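Local coordinates for protein Nsp15 (Middle East respiratory syndrome-related coronavirus, PDB 5YVD) that probably cleaves RNA on the 3' side of uridylates, as an endoribonuclease of the coronavirus EndoU family built as a six-chain assembly, at residues Ser312-Val317 with Met323-Leu328. Numbering follows the deposited sequence.
Sequences SKVVKV and MIEFML
S312 meets strand 322-331 at its OG, 3.7 Å from the methyl CE of M327, while its CA-H points to the carbonyl O of L328, a CA-H...O contact. One residue on, the backbone O of K313 accepts the N-H of L328. V314 splits its two methyls between neighbours: CG2 lies 3.6 Å from SD of M327, and CG1 rests against OE1 of E325. M327 is bent at both chi2 and chi3, which brings SD to V314 and CE toward S312. V315 and F326 form a hydrogen-bonded antiparallel pair, V315 N to F326 O at 2.8 Å and F326 N to V315 O at 2.9 Å; the same V315 O lies at the edge of the F326 ring. K316 runs alongside E325, and its chain turns at chi4 (-92°) to bring NZ to OE2 at 3.3 Å, a salt bridge that meets the carboxylate from above its plane. V317 pairs with I324 through two more backbone bonds, and its CG2 packs 3.8 Å from F326 CE1. This is a beta hairpin in the EndoU domain: strand 312-319 is outermost within the chain, strand 322-331 is central, and strand 334-340 flanks it, stacking F338 on F326 and placing V335 against L328.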
ATOM      1  N   SER A 312     -43.798 -12.623  28.597  1.00 84.66           N
ATOM      2  CA  SER A 312     -42.897 -12.486  27.448  1.00 79.42           C
ATOM      3  C   SER A 312     -43.622 -12.516  26.104  1.00 72.33           C
ATOM      4  O   SER A 312     -44.587 -13.267  25.925  1.00 66.83           O
ATOM      5  CB  SER A 312     -41.881 -13.634  27.414  1.00 74.31           C
ATOM      6  OG  SER A 312     -41.170 -13.645  26.190  1.00 75.89           O
ATOM      7  N   LYS A 313     -43.140 -11.694  25.171  1.00 64.96           N
ATOM      8  CA  LYS A 313     -43.844 -11.430  23.925  1.00 60.84           C
ATOM      9  C   LYS A 313     -42.925 -10.723  22.921  1.00 60.45           C
ATOM     10  O   LYS A 313     -42.325  -9.702  23.246  1.00 60.52           O
ATOM     11  CB  LYS A 313     -45.032 -10.526  24.275  1.00 61.33           C
ATOM     12  CG  LYS A 313     -45.632  -9.742  23.125  1.00 63.71           C
ATOM     13  CD  LYS A 313     -46.894 -10.354  22.549  1.00 64.90           C
ATOM     14  CE  LYS A 313     -47.258  -9.623  21.266  1.00 66.80           C
ATOM     15  NZ  LYS A 313     -48.491 -10.159  20.639  1.00 71.40           N
ATOM     16  N   VAL A 314     -42.816 -11.292  21.717  1.00 56.68           N
ATOM     17  CA  VAL A 314     -42.286 -10.604  20.547  1.00 55.43           C
ATOM     18  C   VAL A 314     -43.376  -9.686  19.981  1.00 57.11           C
ATOM     19  O   VAL A 314     -44.407 -10.164  19.520  1.00 63.39           O
ATOM     20  CB  VAL A 314     -41.873 -11.582  19.413  1.00 55.10           C
ATOM     21  CG1 VAL A 314     -41.305 -10.811  18.230  1.00 51.57           C
ATOM     22  CG2 VAL A 314     -40.876 -12.636  19.893  1.00 54.48           C
ATOM     23  N   VAL A 315     -43.137  -8.374  20.020  1.00 57.99           N
ATOM     24  CA  VAL A 315     -44.061  -7.365  19.508  1.00 55.87           C
ATOM     25  C   VAL A 315     -43.579  -6.903  18.154  1.00 53.76           C
ATOM     26  O   VAL A 315     -42.403  -6.559  18.002  1.00 58.00           O
ATOM     27  CB  VAL A 315     -44.075  -6.104  20.410  1.00 62.61           C
ATOM     28  CG1 VAL A 315     -44.987  -5.002  19.827  1.00 60.39           C
ATOM     29  CG2 VAL A 315     -44.472  -6.472  21.834  1.00 62.55           C
ATOM     30  N   LYS A 316     -44.498  -6.832  17.199  1.00 49.37           N
ATOM     31  CA  LYS A 316     -44.177  -6.548  15.810  1.00 47.58           C
ATOM     32  C   LYS A 316     -44.665  -5.159  15.464  1.00 48.19           C
ATOM     33  O   LYS A 316     -45.849  -4.900  15.583  1.00 54.04           O
ATOM     34  CB  LYS A 316     -44.859  -7.574  14.918  1.00 45.82           C
ATOM     35  CG  LYS A 316     -44.187  -8.935  14.964  1.00 51.13           C
ATOM     36  CD  LYS A 316     -44.967  -9.996  14.196  1.00 53.92           C
ATOM     37  CE  LYS A 316     -44.514 -11.403  14.566  1.00 59.86           C
ATOM     38  NZ  LYS A 316     -43.441 -11.906  13.660  1.00 64.65           N
ATOM     39  N   VAL A 317     -43.778  -4.255  15.050  1.00 46.96           N
ATOM     40  CA  VAL A 317     -44.207  -2.885  14.737  1.00 46.67           C
ATOM     41  C   VAL A 317     -43.782  -2.465  13.332  1.00 48.79           C
ATOM     42  O   VAL A 317     -42.626  -2.666  12.964  1.00 54.37           O
ATOM     43  CB  VAL A 317     -43.651  -1.845  15.728  1.00 44.97           C
ATOM     44  CG1 VAL A 317     -44.277  -0.480  15.460  1.00 42.87           C
ATOM     45  CG2 VAL A 317     -43.904  -2.253  17.181  1.00 45.26           C
ATOM     46  N   MET A 323     -40.997  -4.311   8.973  1.00 49.50           N
ATOM     47  CA  MET A 323     -41.515  -4.721  10.276  1.00 54.38           C
ATOM     48  C   MET A 323     -40.359  -4.716  11.233  1.00 49.22           C
ATOM     49  O   MET A 323     -39.316  -5.257  10.894  1.00 51.66           O
ATOM     50  CB  MET A 323     -42.144  -6.126  10.227  1.00 58.54           C
ATOM     51  CG  MET A 323     -43.130  -6.395  11.359  1.00 65.67           C
ATOM     52  SD  MET A 323     -44.660  -5.411  11.230  1.00 77.06           S
ATOM     53  CE  MET A 323     -45.752  -6.558  10.381  1.00 76.61           C
ATOM     54  N   ILE A 324     -40.532  -4.108  12.413  1.00 47.06           N
ATOM     55  CA  ILE A 324     -39.502  -4.146  13.480  1.00 46.75           C
ATOM     56  C   ILE A 324     -39.998  -4.844  14.744  1.00 45.89           C
ATOM     57  O   ILE A 324     -41.089  -4.551  15.242  1.00 50.01           O
ATOM     58  CB  ILE A 324     -39.001  -2.733  13.876  1.00 51.95           C
ATOM     59  CG1 ILE A 324     -38.455  -1.986  12.643  1.00 53.70           C
ATOM     60  CG2 ILE A 324     -37.921  -2.815  14.970  1.00 49.79           C
ATOM     61  CD1 ILE A 324     -37.149  -2.532  12.097  1.00 52.06           C
ATOM     62  N   GLU A 325     -39.167  -5.735  15.279  1.00 45.35           N
ATOM     63  CA  GLU A 325     -39.548  -6.577  16.386  1.00 47.67           C
ATOM     64  C   GLU A 325     -38.851  -6.156  17.645  1.00 50.34           C
ATOM     65  O   GLU A 325     -37.673  -5.805  17.626  1.00 54.22           O
ATOM     66  CB  GLU A 325     -39.205  -8.026  16.094  1.00 51.24           C
ATOM     67  CG  GLU A 325     -39.982  -8.579  14.913  1.00 58.21           C
ATOM     68  CD  GLU A 325     -39.774 -10.064  14.714  1.00 59.64           C
ATOM     69  OE1 GLU A 325     -38.958 -10.680  15.449  1.00 52.32           O
ATOM     70  OE2 GLU A 325     -40.446 -10.600  13.810  1.00 64.63           O
ATOM     71  N   PHE A 326     -39.589  -6.214  18.744  1.00 49.64           N
ATOM     72  CA  PHE A 326     -39.050  -5.949  20.051  1.00 46.83           C
ATOM     73  C   PHE A 326     -39.420  -7.097  20.931  1.00 50.57           C
ATOM     74  O   PHE A 326     -40.456  -7.725  20.715  1.00 49.69           O
ATOM     75  CB  PHE A 326     -39.721  -4.740  20.670  1.00 46.72           C
ATOM     76  CG  PHE A 326     -39.575  -3.480  19.882  1.00 44.76           C
ATOM     77  CD1 PHE A 326     -40.312  -3.278  18.725  1.00 45.09           C
ATOM     78  CD2 PHE A 326     -38.734  -2.464  20.328  1.00 43.51           C
ATOM     79  CE1 PHE A 326     -40.187  -2.095  18.014  1.00 45.69           C
ATOM     80  CE2 PHE A 326     -38.604  -1.285  19.617  1.00 42.61           C
ATOM     81  CZ  PHE A 326     -39.327  -1.098  18.459  1.00 43.01           C
ATOM     82  N   MET A 327     -38.609  -7.338  21.953  1.00 51.85           N
ATOM     83  CA  MET A 327     -39.052  -8.161  23.058  1.00 54.33           C
ATOM     84  C   MET A 327     -39.680  -7.249  24.111  1.00 54.07           C
ATOM     85  O   MET A 327     -39.217  -6.122  24.317  1.00 47.93           O
ATOM     86  CB  MET A 327     -37.881  -8.928  23.637  1.00 59.86           C
ATOM     87  CG  MET A 327     -37.312  -9.961  22.671  1.00 64.08           C
ATOM     88  SD  MET A 327     -38.522 -11.207  22.197  1.00 68.03           S
ATOM     89  CE  MET A 327     -39.015 -11.865  23.791  1.00 65.59           C
ATOM     90  N   LEU A 328     -40.768  -7.728  24.724  1.00 53.06           N
ATOM     91  CA  LEU A 328     -41.377  -7.086  25.881  1.00 51.91           C
ATOM     92  C   LEU A 328     -41.521  -8.087  27.016  1.00 54.92           C
ATOM     93  O   LEU A 328     -42.299  -9.036  26.915  1.00 61.04           O
ATOM     94  CB  LEU A 328     -42.752  -6.503  25.555  1.00 51.30           C
ATOM     95  CG  LEU A 328     -43.471  -5.821  26.745  1.00 53.93           C
ATOM     96  CD1 LEU A 328     -42.683  -4.634  27.315  1.00 51.95           C
ATOM     97  CD2 LEU A 328     -44.894  -5.375  26.393  1.00 53.21           C
TER